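Side-chain contacts in COG0546: Predicted phosphatases (Streptococcus pneumoniae, PDB 2AH5), which is of uncharacterised function but probably works as a phosphatase of the haloacid dehalogenase (HAD) family, hydrolysing a phosphate ester with an aspartate nucleophile: residues 13-18 and 87-92; 17-22 and 182-187; 49-54 and 70-75; 162-167 and 191-196. One frame throughout, in Å; residues are numbered along the deposited sequence.

Contact 1 (13-18 and 87-92); sequences GTLVDS and PQIIDL
Leu15 and Ile89 bring the two backbones close, with their CA atoms 6.3 Å apart where the start of helix 89-97 faces the turn before strand 16-17. Strand 16-17 follows the HAD-type sequence pattern of Asp10, Asp12 and Thr14, and pairs antiparallel with strand 84-85. This two-stranded pair, with the helical insert between its strands, is consistent with the flap of HAD proteins. Ile89 covers the turn from the helix side. Its two branches do different work. CG2 lies anti to the backbone N and meets the tip of Leu15, with Leu15 CD2 to Ile89 CG2 at 3.8 Å. The two side chains cross at about a right angle and meet through these methyls. The other branch runs over backbone rather than side chain. Ile89 CG1 is 3.6 Å from Leu15 O. Thr14 O has its polar partner in Trp182 NE1. No hydrogen bond joins the two segments, and all three touching residues are buried. On the far side of the turn, the hydroxyl of Thr14 is bonded to Asp162 OD1. Leu15 also packs on Phe126. The end of the Ile89 branch, CD1, stops 3.6 Å from Thr14 O.

Contact 2 (17-22 and 182-187); sequences DSSIGI and WGFGEQ
Phe184 turns the edge of its ring to Asp17 and Ser18. Asp17 OD1 lies in the ring plane, 3.7 Å from Phe184 CZ, and the carboxylate and ring planes are 64° apart. The slightly positive ring hydrogens therefore probably face an oxygen that carries negative charge. Ser18 OG is at the edge too, 3.6 Å from Phe184 CE2, while its hydrogen bond goes to Asp12 OD1. Ser19 comes in beside CZ, with Ser19 CB to Phe184 CZ at 3.8 Å. Ile22 adds a looser touch through CD1.

Asp17 CG stands anti to its own backbone N (chi1 -174°), which carries the carboxylate to the first residue of the helix that follows. There Ser19 holds OD1 with two bonds. Ser19 OG donates to Asp17 OD1 over 2.7 Å, on the syn lone pair. Ser19 N donates to the same Asp17 OD1 over 3.1 Å, closing an Asx turn.

Helix 19-33 opens the helical insert that probably forms the cap of this HAD protein. Phe184 belongs to the loop after strand 176-180 of the parallel core sheet. The ring thus bridges core and cap next to the putative active-site loop. Met47 touches both Ser19 and Phe184. Tyr75 of helix 64-79 touches both Ser18 and Ile22.

On the backbone side, Phe184 N donates to Asp162 OD2. The phenyl group reaches across from there, its CG beside the backbone N (chi1 -54°), until Phe184 CZ is 3.7 Å from Ser19 N.

Contact 3 (49-54 and 70-75); sequences PPLESS and IYRSYY
Leu51 buries the most surface here, 87 Å², and both its methyl groups are used against Tyr71 and Arg72. Leu51 CD1 sits over the face of the Tyr71 ring, 3.6 Å from the ring centroid and 7° off the normal. This is a nearly vertical CH-pi contact. Leu51 CD2 overhangs the CD2 side of the ring, at 3.5 Å from Tyr71 CD2. One methyl is therefore over the centre and the other over the rim.

Tyr71 contributes 36 Å². Its CG is anti to the backbone N (chi1 179°), which swings the ring out from helix 64-79 toward Leu51. The ring also makes an edge-to-face pair with Phe26.

Arg72 adds 25 Å² at the outer margin. Its chain is extended from CG to NE and brings the guanidinium over Leu51. Leu51 CD2 lies 3.9 Å from the guanidinium plane, over its centre, so one methyl serves both the ring and the flat charged group. The contact uses the face of the guanidinium. Glu52 carries the opposite charge, but its OE1 is 5.7 Å from Arg72 NH2 and no salt bridge forms. At most a weak attraction is likely.

Helices 51-56 and 64-79 both belong to the helical insert, probably the HAD cap. Leu51 also rests on Val68 of helix 64-79 and on Phe26 of helix 19-33. Tyr71 packs on Ile22, Ala25 and Thr29 of helix 19-33, which completes the three-helix junction away from the parallel sheet.

Contact 4 (162-167 and 191-196); sequences DTKFDM and LNYQPD
Asp166 OD2 accepts from two backbone N-H groups, at the start of the helix whose Lys164 and Met167 meet Tyr193. Asp162 N donates over 3.1 Å and Thr163 N over 3.3 Å to Asp166 OD2; both bonds are weak. Asp166 N in turn bonds weakly to Thr163 OG1, and the pair forms a capping box. Asp162 and Asp166 fit the acidic motif that binds magnesium in HAD relatives.

Tyr193 lies on the other side, in a type I turn from Leu191 to Gln194. It crosses Met167 obliquely, with Met167 CB to Tyr193 CB at 3.5 Å. Further along the ring, Lys164 takes over: Lys164 CB is 3.7 Å from Tyr193 CE2. The chain bends at chi3 (-83°), and Lys164 CE passes 3.8 Å from Tyr193 OH before the amino end leads away. Met167 is selenomethionine. Its chain bends at chi2 and chi3 and leaves the tyrosine for the proline, with Met167 SE to Pro195 CB at 4.3 Å.

Helix 164-173 follows strand 157-161 of the Rossmann-like sheet, and the turn leads into edge strand 197-199. Lys177, just inside strand 176-180, ties the turn down through Tyr193 O and Gln194 O.

No hydrogen bond crosses between the segments. Carbon and selenium surfaces join them, while the polar bonds run within each segment or to outside partners such as Lys177, Thr14 and Phe184. Tyr193 meets the aliphatic parts of Lys164 and Met167, and does not touch Asp162 or Asp166.

How the contacts relate
Contact 1 is buried; the other three are partly buried. Contact 2 lies nearest the chain centre, and contact 3 is the furthest from it. Contacts 1 and 2 share Asp17 and Ser18, and so belong to one path from the putative catalytic loop into the cap. Contact 3 lies wholly within the helical insert, and contact 4 beside the parallel sheet. Asp162 of contact 4 links it to contacts 1 and 2. No contact has a hydrogen bond between its segments. Contact 1 sets an aliphatic branch on carbonyls, contact 2 a ring edge on oxygens, contact 3 methyls on flat faces, and contact 4 aliphatic chains on a phenol.

Contact 1 (13-18 and 87-92)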
loop_
_atom_site.group_PDB
_atom_site.type_symbol
_atom_site.label_atom_id
_atom_site.label_comp_id
_atom_site.label_asym_id
_atom_site.label_seq_id
_atom_site.Cartn_x
_atom_site.Cartn_y
_atom_site.Cartn_z
ATOM N N GLY A 13 -2.626 -3.932 1.856
ATOM C CA GLY A 13 -2.947 -4.778 0.720
ATOM C C GLY A 13 -1.790 -5.595 0.194
ATOM O O GLY A 13 -1.974 -6.413 -0.683
ATOM N N THR A 14 -0.596 -5.377 0.741
ATOM C CA THR A 14 0.586 -6.121 0.320
ATOM C C THR A 14 1.225 -6.823 1.534
ATOM O O THR A 14 1.194 -8.055 1.638
ATOM C CB THR A 14 1.586 -5.163 -0.388
ATOM O OG1 THR A 14 0.999 -4.680 -1.602
ATOM C CG2 THR A 14 2.887 -5.864 -0.697
ATOM N N LEU A 15 1.763 -6.040 2.465
ATOM C CA LEU A 15 2.290 -6.581 3.718
ATOM C C LEU A 15 1.157 -6.802 4.722
ATOM O O LEU A 15 1.134 -7.806 5.456
ATOM C CB LEU A 15 3.341 -5.630 4.313
ATOM C CG LEU A 15 4.553 -5.351 3.424
ATOM C CD1 LEU A 15 5.382 -4.191 3.947
ATOM C CD2 LEU A 15 5.409 -6.608 3.287
ATOM N N VAL A 16 0.207 -5.871 4.712
ATOM C CA VAL A 16 -0.746 -5.752 5.805
ATOM C C VAL A 16 -2.159 -5.935 5.294
ATOM O O VAL A 16 -2.593 -5.214 4.403
ATOM C CB VAL A 16 -0.604 -4.400 6.587
ATOM C CG1 VAL A 16 -1.667 -4.333 7.674
ATOM C CG2 VAL A 16 0.808 -4.299 7.226
ATOM N N ASP A 17 -2.860 -6.918 5.857
ATOM C CA ASP A 17 -4.284 -7.034 5.649
ATOM C C ASP A 17 -5.014 -6.057 6.569
ATOM O O ASP A 17 -5.457 -6.413 7.678
ATOM C CB ASP A 17 -4.795 -8.480 5.853
ATOM C CG ASP A 17 -6.258 -8.618 5.494
ATOM O OD1 ASP A 17 -6.889 -7.580 5.200
ATOM O OD2 ASP A 17 -6.783 -9.747 5.498
ATOM N N SER A 18 -5.160 -4.834 6.078
ATOM C CA SER A 18 -5.764 -3.751 6.859
ATOM C C SER A 18 -7.280 -3.689 6.590
ATOM O O SER A 18 -7.937 -2.719 6.997
ATOM C CB SER A 18 -5.100 -2.427 6.481
ATOM O OG SER A 18 -4.901 -2.357 5.073
ATOM N N PRO A 87 -0.684 -13.958 5.589
ATOM C CA PRO A 87 0.090 -15.171 5.930
ATOM C C PRO A 87 1.477 -15.175 5.278
ATOM O O PRO A 87 1.602 -14.655 4.187
ATOM C CB PRO A 87 -0.769 -16.285 5.348
ATOM C CG PRO A 87 -2.193 -15.710 5.367
ATOM C CD PRO A 87 -2.001 -14.270 4.991
ATOM N N GLN A 88 2.501 -15.726 5.945
ATOM C CA GLN A 88 3.862 -15.868 5.374
ATOM C C GLN A 88 4.640 -14.543 5.131
ATOM O O GLN A 88 5.771 -14.541 4.595
ATOM C CB GLN A 88 3.809 -16.702 4.070
ATOM C CG GLN A 88 3.154 -18.080 4.194
ATOM C CD GLN A 88 3.776 -18.932 5.285
ATOM O OE1 GLN A 88 3.131 -19.241 6.293
ATOM N NE2 GLN A 88 5.039 -19.292 5.104
ATOM N N ILE A 89 4.059 -13.407 5.512
ATOM C CA ILE A 89 4.764 -12.134 5.307
ATOM C C ILE A 89 6.051 -12.030 6.140
ATOM O O ILE A 89 7.082 -11.587 5.634
ATOM C CB ILE A 89 3.845 -10.884 5.540
ATOM C CG1 ILE A 89 2.802 -10.770 4.428
ATOM C CG2 ILE A 89 4.683 -9.600 5.597
ATOM C CD1 ILE A 89 3.374 -10.561 2.962
ATOM N N ILE A 90 5.997 -12.430 7.413
ATOM C CA ILE A 90 7.213 -12.459 8.249
ATOM C C ILE A 90 8.302 -13.305 7.577
ATOM O O ILE A 90 9.455 -12.867 7.485
ATOM C CB ILE A 90 6.955 -12.942 9.711
ATOM C CG1 ILE A 90 6.050 -11.963 10.480
ATOM C CG2 ILE A 90 8.275 -13.092 10.477
ATOM C CD1 ILE A 90 6.742 -10.663 10.885
ATOM N N ASP A 91 7.932 -14.505 7.110
ATOM C CA ASP A 91 8.878 -15.376 6.366
ATOM C C ASP A 91 9.512 -14.644 5.176
ATOM O O ASP A 91 10.739 -14.675 4.998
ATOM C CB ASP A 91 8.213 -16.669 5.907
ATOM C CG ASP A 91 9.228 -17.784 5.608
ATOM O OD1 ASP A 91 10.393 -17.720 6.127
ATOM O OD2 ASP A 91 8.836 -18.714 4.865
ATOM N N LEU A 92 8.682 -13.994 4.373
ATOM C CA LEU A 92 9.157 -13.285 3.175
ATOM C C LEU A 92 10.128 -12.187 3.562
ATOM O O LEU A 92 11.199 -12.032 2.952
ATOM C CB LEU A 92 7.963 -12.655 2.437
ATOM C CG LEU A 92 8.347 -11.766 1.258
ATOM C CD1 LEU A 92 9.075 -12.574 0.175
ATOM C CD2 LEU A 92 7.069 -11.125 0.726
#

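Contact 2 (17-22 and 182-187)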
loop_
_atom_site.group_PDB
_atom_site.type_symbol
_atom_site.label_atom_id
_atom_site.label_comp_id
_atom_site.label_asym_id
_atom_site.label_seq_id
_atom_site.Cartn_x
_atom_site.Cartn_y
_atom_site.Cartn_z
ATOM N N ASP A 17 -2.860 -6.918 5.857
ATOM C CA ASP A 17 -4.284 -7.034 5.649
ATOM C C ASP A 17 -5.014 -6.057 6.569
ATOM O O ASP A 17 -5.457 -6.413 7.678
ATOM C CB ASP A 17 -4.795 -8.480 5.853
ATOM C CG ASP A 17 -6.258 -8.618 5.494
ATOM O OD1 ASP A 17 -6.889 -7.580 5.200
ATOM O OD2 ASP A 17 -6.783 -9.747 5.498
ATOM N N SER A 18 -5.160 -4.834 6.078
ATOM C CA SER A 18 -5.764 -3.751 6.859
ATOM C C SER A 18 -7.280 -3.689 6.590
ATOM O O SER A 18 -7.937 -2.719 6.997
ATOM C CB SER A 18 -5.100 -2.427 6.481
ATOM O OG SER A 18 -4.901 -2.357 5.073
ATOM N N SER A 19 -7.818 -4.677 5.861
ATOM C CA SER A 19 -9.204 -4.571 5.321
ATOM C C SER A 19 -10.293 -4.379 6.378
ATOM O O SER A 19 -11.198 -3.590 6.149
ATOM C CB SER A 19 -9.592 -5.752 4.413
ATOM O OG SER A 19 -9.566 -6.974 5.131
ATOM N N ILE A 20 -10.225 -5.085 7.503
ATOM C CA ILE A 20 -11.273 -4.911 8.540
ATOM C C ILE A 20 -11.352 -3.450 9.028
ATOM O O ILE A 20 -12.434 -2.866 9.080
ATOM C CB ILE A 20 -11.162 -5.911 9.725
ATOM C CG1 ILE A 20 -11.267 -7.361 9.216
ATOM C CG2 ILE A 20 -12.300 -5.661 10.736
ATOM C CD1 ILE A 20 -10.804 -8.395 10.184
ATOM N N GLY A 21 -10.218 -2.858 9.382
ATOM C CA GLY A 21 -10.208 -1.466 9.846
ATOM C C GLY A 21 -10.588 -0.438 8.783
ATOM O O GLY A 21 -11.222 0.570 9.105
ATOM N N ILE A 22 -10.184 -0.649 7.523
ATOM C CA ILE A 22 -10.570 0.263 6.437
ATOM C C ILE A 22 -12.080 0.164 6.219
ATOM O O ILE A 22 -12.776 1.182 6.195
ATOM C CB ILE A 22 -9.783 -0.053 5.130
ATOM C CG1 ILE A 22 -8.281 0.189 5.352
ATOM C CG2 ILE A 22 -10.281 0.805 3.945
ATOM C CD1 ILE A 22 -7.396 -0.317 4.158
ATOM N N TRP A 182 -2.612 -11.539 -3.717
ATOM C CA TRP A 182 -3.224 -11.958 -2.437
ATOM C C TRP A 182 -3.890 -10.773 -1.729
ATOM O O TRP A 182 -4.472 -10.930 -0.639
ATOM C CB TRP A 182 -2.196 -12.632 -1.508
ATOM C CG TRP A 182 -1.110 -11.727 -0.990
ATOM C CD1 TRP A 182 -1.234 -10.745 -0.036
ATOM C CD2 TRP A 182 0.272 -11.743 -1.371
ATOM N NE1 TRP A 182 -0.011 -10.147 0.190
ATOM C CE2 TRP A 182 0.926 -10.729 -0.625
ATOM C CE3 TRP A 182 1.018 -12.502 -2.282
ATOM C CZ2 TRP A 182 2.289 -10.447 -0.768
ATOM C CZ3 TRP A 182 2.381 -12.220 -2.424
ATOM C CH2 TRP A 182 3.004 -11.209 -1.669
ATOM N N GLY A 183 -3.788 -9.594 -2.338
ATOM C CA GLY A 183 -4.203 -8.343 -1.696
ATOM C C GLY A 183 -5.461 -7.730 -2.268
ATOM O O GLY A 183 -6.395 -8.446 -2.662
ATOM N N PHE A 184 -5.479 -6.405 -2.331
ATOM C CA PHE A 184 -6.731 -5.687 -2.570
ATOM C C PHE A 184 -7.024 -5.416 -4.041
ATOM O O PHE A 184 -8.189 -5.428 -4.440
ATOM C CB PHE A 184 -6.826 -4.417 -1.696
ATOM C CG PHE A 184 -6.636 -4.683 -0.216
ATOM C CD1 PHE A 184 -7.021 -5.903 0.348
ATOM C CD2 PHE A 184 -6.100 -3.704 0.612
ATOM C CE1 PHE A 184 -6.847 -6.154 1.710
ATOM C CE2 PHE A 184 -5.934 -3.938 1.979
ATOM C CZ PHE A 184 -6.290 -5.172 2.522
ATOM N N GLY A 185 -5.979 -5.224 -4.848
ATOM C CA GLY A 185 -6.154 -5.005 -6.271
ATOM C C GLY A 185 -6.451 -6.304 -6.998
ATOM O O GLY A 185 -6.060 -7.390 -6.538
ATOM N N GLU A 186 -7.133 -6.190 -8.135
ATOM C CA GLU A 186 -7.525 -7.350 -8.941
ATOM C C GLU A 186 -6.448 -7.689 -9.981
ATOM O O GLU A 186 -5.893 -6.793 -10.612
ATOM C CB GLU A 186 -8.858 -7.085 -9.646
ATOM C CG GLU A 186 -9.965 -6.517 -8.741
ATOM C CD GLU A 186 -10.730 -7.582 -7.977
ATOM O OE1 GLU A 186 -10.157 -8.649 -7.657
ATOM O OE2 GLU A 186 -11.930 -7.351 -7.708
ATOM N N GLN A 187 -6.186 -8.984 -10.165
ATOM C CA GLN A 187 -5.117 -9.463 -11.054
ATOM C C GLN A 187 -5.255 -8.942 -12.487
ATOM O O GLN A 187 -4.261 -8.590 -13.115
ATOM C CB GLN A 187 -5.046 -11.000 -11.037
ATOM C CG GLN A 187 -3.924 -11.610 -11.880
ATOM C CD GLN A 187 -3.730 -13.104 -11.629
ATOM O OE1 GLN A 187 -4.495 -13.726 -10.879
ATOM N NE2 GLN A 187 -2.704 -13.687 -12.250
#

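Contact 3 (49-54 and 70-75)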
loop_
_atom_site.group_PDB
_atom_site.type_symbol
_atom_site.label_atom_id
_atom_site.label_comp_id
_atom_site.label_asym_id
_atom_site.label_seq_id
_atom_site.Cartn_x
_atom_site.Cartn_y
_atom_site.Cartn_z
ATOM N N PRO A 49 -7.410 3.459 -3.947
ATOM C CA PRO A 49 -7.624 4.812 -4.457
ATOM C C PRO A 49 -7.578 5.866 -3.346
ATOM O O PRO A 49 -7.753 5.508 -2.164
ATOM C CB PRO A 49 -9.029 4.737 -5.087
ATOM C CG PRO A 49 -9.301 3.310 -5.262
ATOM C CD PRO A 49 -8.597 2.614 -4.156
ATOM N N PRO A 50 -7.344 7.153 -3.707
ATOM C CA PRO A 50 -7.434 8.199 -2.692
ATOM C C PRO A 50 -8.824 8.208 -2.027
ATOM O O PRO A 50 -9.843 7.940 -2.676
ATOM C CB PRO A 50 -7.216 9.496 -3.485
ATOM C CG PRO A 50 -6.485 9.084 -4.713
ATOM C CD PRO A 50 -6.995 7.706 -5.031
ATOM N N LEU A 51 -8.838 8.498 -0.734
ATOM C CA LEU A 51 -10.067 8.566 0.053
ATOM C C LEU A 51 -11.133 9.491 -0.568
ATOM O O LEU A 51 -12.318 9.115 -0.699
ATOM C CB LEU A 51 -9.708 9.026 1.470
ATOM C CG LEU A 51 -10.592 8.597 2.627
ATOM C CD1 LEU A 51 -10.794 7.063 2.691
ATOM C CD2 LEU A 51 -9.995 9.130 3.934
ATOM N N GLU A 52 -10.697 10.691 -0.956
ATOM C CA GLU A 52 -11.588 11.686 -1.553
ATOM C C GLU A 52 -12.242 11.146 -2.823
ATOM O O GLU A 52 -13.441 11.347 -3.036
ATOM C CB GLU A 52 -10.857 13.006 -1.814
ATOM C CG GLU A 52 -10.406 13.717 -0.525
ATOM C CD GLU A 52 -8.967 13.407 -0.094
ATOM O OE1 GLU A 52 -8.413 12.312 -0.415
ATOM O OE2 GLU A 52 -8.381 14.294 0.580
ATOM N N SER A 53 -11.473 10.409 -3.621
ATOM C CA SER A 53 -11.998 9.804 -4.843
ATOM C C SER A 53 -13.082 8.757 -4.577
ATOM O O SER A 53 -14.118 8.735 -5.253
ATOM C CB SER A 53 -10.866 9.192 -5.660
ATOM O OG SER A 53 -11.345 8.853 -6.954
ATOM N N SER A 54 -12.839 7.886 -3.598
ATOM C CA SER A 54 -13.832 6.902 -3.187
ATOM C C SER A 54 -15.121 7.531 -2.699
ATOM O O SER A 54 -16.195 7.151 -3.161
ATOM C CB SER A 54 -13.264 5.959 -2.130
ATOM O OG SER A 54 -12.240 5.161 -2.710
ATOM N N ILE A 70 -14.318 12.431 9.222
ATOM C CA ILE A 70 -14.948 11.422 10.071
ATOM C C ILE A 70 -14.198 10.077 9.909
ATOM O O ILE A 70 -13.850 9.419 10.886
ATOM C CB ILE A 70 -16.473 11.291 9.770
ATOM C CG1 ILE A 70 -17.236 12.556 10.207
ATOM C CG2 ILE A 70 -17.078 10.057 10.465
ATOM C CD1 ILE A 70 -18.625 12.695 9.546
ATOM N N TYR A 71 -13.946 9.686 8.663
ATOM C CA TYR A 71 -13.183 8.469 8.382
ATOM C C TYR A 71 -11.877 8.410 9.179
ATOM O O TYR A 71 -11.555 7.406 9.817
ATOM C CB TYR A 71 -12.894 8.390 6.878
ATOM C CG TYR A 71 -12.068 7.168 6.488
ATOM C CD1 TYR A 71 -12.662 6.055 5.921
ATOM C CD2 TYR A 71 -10.690 7.154 6.691
ATOM C CE1 TYR A 71 -11.896 4.939 5.553
ATOM C CE2 TYR A 71 -9.923 6.059 6.345
ATOM C CZ TYR A 71 -10.522 4.959 5.780
ATOM O OH TYR A 71 -9.726 3.867 5.443
ATOM N N ARG A 72 -11.125 9.486 9.120
ATOM C CA ARG A 72 -9.837 9.521 9.810
ATOM C C ARG A 72 -10.001 9.449 11.328
ATOM O O ARG A 72 -9.146 8.860 12.010
ATOM C CB ARG A 72 -9.023 10.729 9.380
ATOM C CG ARG A 72 -8.716 10.744 7.903
ATOM C CD ARG A 72 -7.417 11.438 7.635
ATOM N NE ARG A 72 -7.000 11.317 6.233
ATOM C CZ ARG A 72 -6.575 10.189 5.653
ATOM N NH1 ARG A 72 -6.535 9.049 6.331
ATOM N NH2 ARG A 72 -6.214 10.196 4.369
ATOM N N SER A 73 -11.117 9.991 11.833
ATOM C CA SER A 73 -11.494 9.909 13.252
ATOM C C SER A 73 -11.736 8.484 13.759
ATOM O O SER A 73 -11.466 8.181 14.935
ATOM C CB SER A 73 -12.728 10.796 13.564
ATOM O OG SER A 73 -13.972 10.124 13.339
ATOM N N TYR A 74 -12.269 7.613 12.907
ATOM C CA TYR A 74 -12.355 6.214 13.259
ATOM C C TYR A 74 -10.974 5.561 13.041
ATOM O O TYR A 74 -10.482 4.814 13.898
ATOM C CB TYR A 74 -13.443 5.495 12.451
ATOM C CG TYR A 74 -13.580 4.039 12.824
ATOM C CD1 TYR A 74 -14.553 3.611 13.743
ATOM C CD2 TYR A 74 -12.714 3.092 12.295
ATOM C CE1 TYR A 74 -14.673 2.257 14.097
ATOM C CE2 TYR A 74 -12.815 1.743 12.650
ATOM C CZ TYR A 74 -13.799 1.333 13.546
ATOM O OH TYR A 74 -13.875 -0.001 13.898
ATOM N N TYR A 75 -10.339 5.866 11.914
ATOM C CA TYR A 75 -9.150 5.098 11.513
ATOM C C TYR A 75 -7.963 5.251 12.471
ATOM O O TYR A 75 -7.323 4.258 12.858
ATOM C CB TYR A 75 -8.740 5.399 10.065
ATOM C CG TYR A 75 -7.839 4.301 9.564
ATOM C CD1 TYR A 75 -8.375 3.087 9.150
ATOM C CD2 TYR A 75 -6.458 4.453 9.572
ATOM C CE1 TYR A 75 -7.560 2.030 8.741
ATOM C CE2 TYR A 75 -5.616 3.393 9.171
ATOM C CZ TYR A 75 -6.194 2.193 8.747
ATOM O OH TYR A 75 -5.394 1.155 8.331
#

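Contact 4 (162-167 and 191-196)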
loop_
_atom_site.group_PDB
_atom_site.type_symbol
_atom_site.label_atom_id
_atom_site.label_comp_id
_atom_site.label_asym_id
_atom_site.label_seq_id
_atom_site.Cartn_x
_atom_site.Cartn_y
_atom_site.Cartn_z
ATOM N N ASP A 162 0.181 -4.310 -4.788
ATOM C CA ASP A 162 -1.086 -4.950 -5.108
ATOM C C ASP A 162 -2.063 -4.122 -5.948
ATOM O O ASP A 162 -3.132 -4.625 -6.261
ATOM C CB ASP A 162 -1.808 -5.435 -3.833
ATOM C CG ASP A 162 -2.285 -4.284 -2.950
ATOM O OD1 ASP A 162 -1.478 -3.380 -2.661
ATOM O OD2 ASP A 162 -3.483 -4.276 -2.578
ATOM N N THR A 163 -1.716 -2.886 -6.312
ATOM C CA THR A 163 -2.650 -2.012 -7.047
ATOM C C THR A 163 -2.104 -1.381 -8.330
ATOM O O THR A 163 -0.877 -1.274 -8.540
ATOM C CB THR A 163 -3.153 -0.830 -6.166
ATOM O OG1 THR A 163 -2.093 0.115 -5.987
ATOM C CG2 THR A 163 -3.685 -1.287 -4.806
ATOM N N LYS A 164 -3.040 -0.887 -9.148
ATOM C CA LYS A 164 -2.707 -0.128 -10.348
ATOM C C LYS A 164 -1.861 1.098 -10.006
ATOM O O LYS A 164 -1.017 1.521 -10.800
ATOM C CB LYS A 164 -3.994 0.286 -11.087
ATOM C CG LYS A 164 -4.921 1.139 -10.254
ATOM C CD LYS A 164 -6.333 1.202 -10.831
ATOM C CE LYS A 164 -6.422 2.245 -11.926
ATOM N NZ LYS A 164 -7.819 2.809 -12.056
ATOM N N PHE A 165 -2.083 1.680 -8.827
ATOM C CA PHE A 165 -1.280 2.848 -8.405
ATOM C C PHE A 165 0.204 2.501 -8.214
ATOM O O PHE A 165 1.072 3.285 -8.563
ATOM C CB PHE A 165 -1.886 3.483 -7.151
ATOM C CG PHE A 165 -3.347 3.809 -7.303
ATOM C CD1 PHE A 165 -3.739 5.020 -7.849
ATOM C CD2 PHE A 165 -4.326 2.897 -6.912
ATOM C CE1 PHE A 165 -5.109 5.330 -8.003
ATOM C CE2 PHE A 165 -5.683 3.193 -7.062
ATOM C CZ PHE A 165 -6.064 4.409 -7.623
ATOM N N ASP A 166 0.474 1.308 -7.687
ATOM C CA ASP A 166 1.844 0.803 -7.553
ATOM C C ASP A 166 2.439 0.561 -8.936
ATOM O O ASP A 166 3.583 0.874 -9.171
ATOM C CB ASP A 166 1.844 -0.538 -6.796
ATOM C CG ASP A 166 1.480 -0.380 -5.320
ATOM O OD1 ASP A 166 1.859 0.644 -4.714
ATOM O OD2 ASP A 166 0.767 -1.245 -4.784
HETATM N N MSE A 167 1.649 -0.020 -9.842
HETATM C CA MSE A 167 2.164 -0.358 -11.172
HETATM C C MSE A 167 2.484 0.923 -11.946
HETATM O O MSE A 167 3.541 1.029 -12.572
HETATM C CB MSE A 167 1.149 -1.193 -11.971
HETATM C CG MSE A 167 0.702 -2.498 -11.323
HETATM SE SE MSE A 167 2.166 -3.804 -11.110
HETATM C CE MSE A 167 2.800 -3.343 -9.226
ATOM N N LEU A 191 -2.189 -6.945 -14.455
ATOM C CA LEU A 191 -1.523 -7.455 -15.652
ATOM C C LEU A 191 -1.571 -6.468 -16.833
ATOM O O LEU A 191 -0.709 -6.525 -17.697
ATOM C CB LEU A 191 -2.102 -8.806 -16.077
ATOM C CG LEU A 191 -1.869 -10.045 -15.215
ATOM C CD1 LEU A 191 -2.756 -11.183 -15.687
ATOM C CD2 LEU A 191 -0.413 -10.459 -15.275
ATOM N N ASN A 192 -2.556 -5.569 -16.859
ATOM C CA ASN A 192 -2.600 -4.547 -17.903
ATOM C C ASN A 192 -1.385 -3.626 -17.886
ATOM O O ASN A 192 -1.139 -2.910 -18.859
ATOM C CB ASN A 192 -3.871 -3.713 -17.800
ATOM C CG ASN A 192 -5.109 -4.456 -18.301
ATOM O OD1 ASN A 192 -5.011 -5.454 -18.998
ATOM N ND2 ASN A 192 -6.275 -3.969 -17.919
ATOM N N TYR A 193 -0.637 -3.647 -16.781
ATOM C CA TYR A 193 0.581 -2.842 -16.638
ATOM C C TYR A 193 1.901 -3.602 -16.856
ATOM O O TYR A 193 2.973 -3.048 -16.606
ATOM C CB TYR A 193 0.585 -2.109 -15.298
ATOM C CG TYR A 193 -0.637 -1.233 -15.121
ATOM C CD1 TYR A 193 -0.655 0.067 -15.613
ATOM C CD2 TYR A 193 -1.796 -1.734 -14.518
ATOM C CE1 TYR A 193 -1.809 0.875 -15.484
ATOM C CE2 TYR A 193 -2.942 -0.937 -14.368
ATOM C CZ TYR A 193 -2.935 0.354 -14.864
ATOM O OH TYR A 193 -4.045 1.146 -14.715
ATOM N N GLN A 194 1.830 -4.837 -17.358
ATOM C CA GLN A 194 3.051 -5.580 -17.738
ATOM C C GLN A 194 4.082 -5.665 -16.576
ATOM O O GLN A 194 5.223 -5.154 -16.694
ATOM C CB GLN A 194 3.715 -4.995 -19.019
ATOM C CG GLN A 194 2.837 -5.052 -20.293
ATOM C CD GLN A 194 1.636 -4.124 -20.229
ATOM O OE1 GLN A 194 1.770 -2.917 -19.985
ATOM N NE2 GLN A 194 0.447 -4.687 -20.466
ATOM N N PRO A 195 3.681 -6.281 -15.438
ATOM C CA PRO A 195 4.660 -6.426 -14.357
ATOM C C PRO A 195 5.837 -7.298 -14.760
ATOM O O PRO A 195 5.721 -8.180 -15.624
ATOM C CB PRO A 195 3.881 -7.138 -13.239
ATOM C CG PRO A 195 2.715 -7.760 -13.911
ATOM C CD PRO A 195 2.377 -6.882 -15.084
ATOM N N ASP A 196 6.941 -7.113 -14.068
ATOM C CA ASP A 196 8.155 -7.879 -14.322
ATOM C C ASP A 196 8.108 -9.282 -13.757
ATOM O O ASP A 196 8.826 -10.170 -14.207
ATOM C CB ASP A 196 9.360 -7.112 -13.793
ATOM C CG ASP A 196 9.545 -5.791 -14.514
ATOM O OD1 ASP A 196 9.865 -5.823 -15.730
ATOM O OD2 ASP A 196 9.295 -4.732 -13.906
#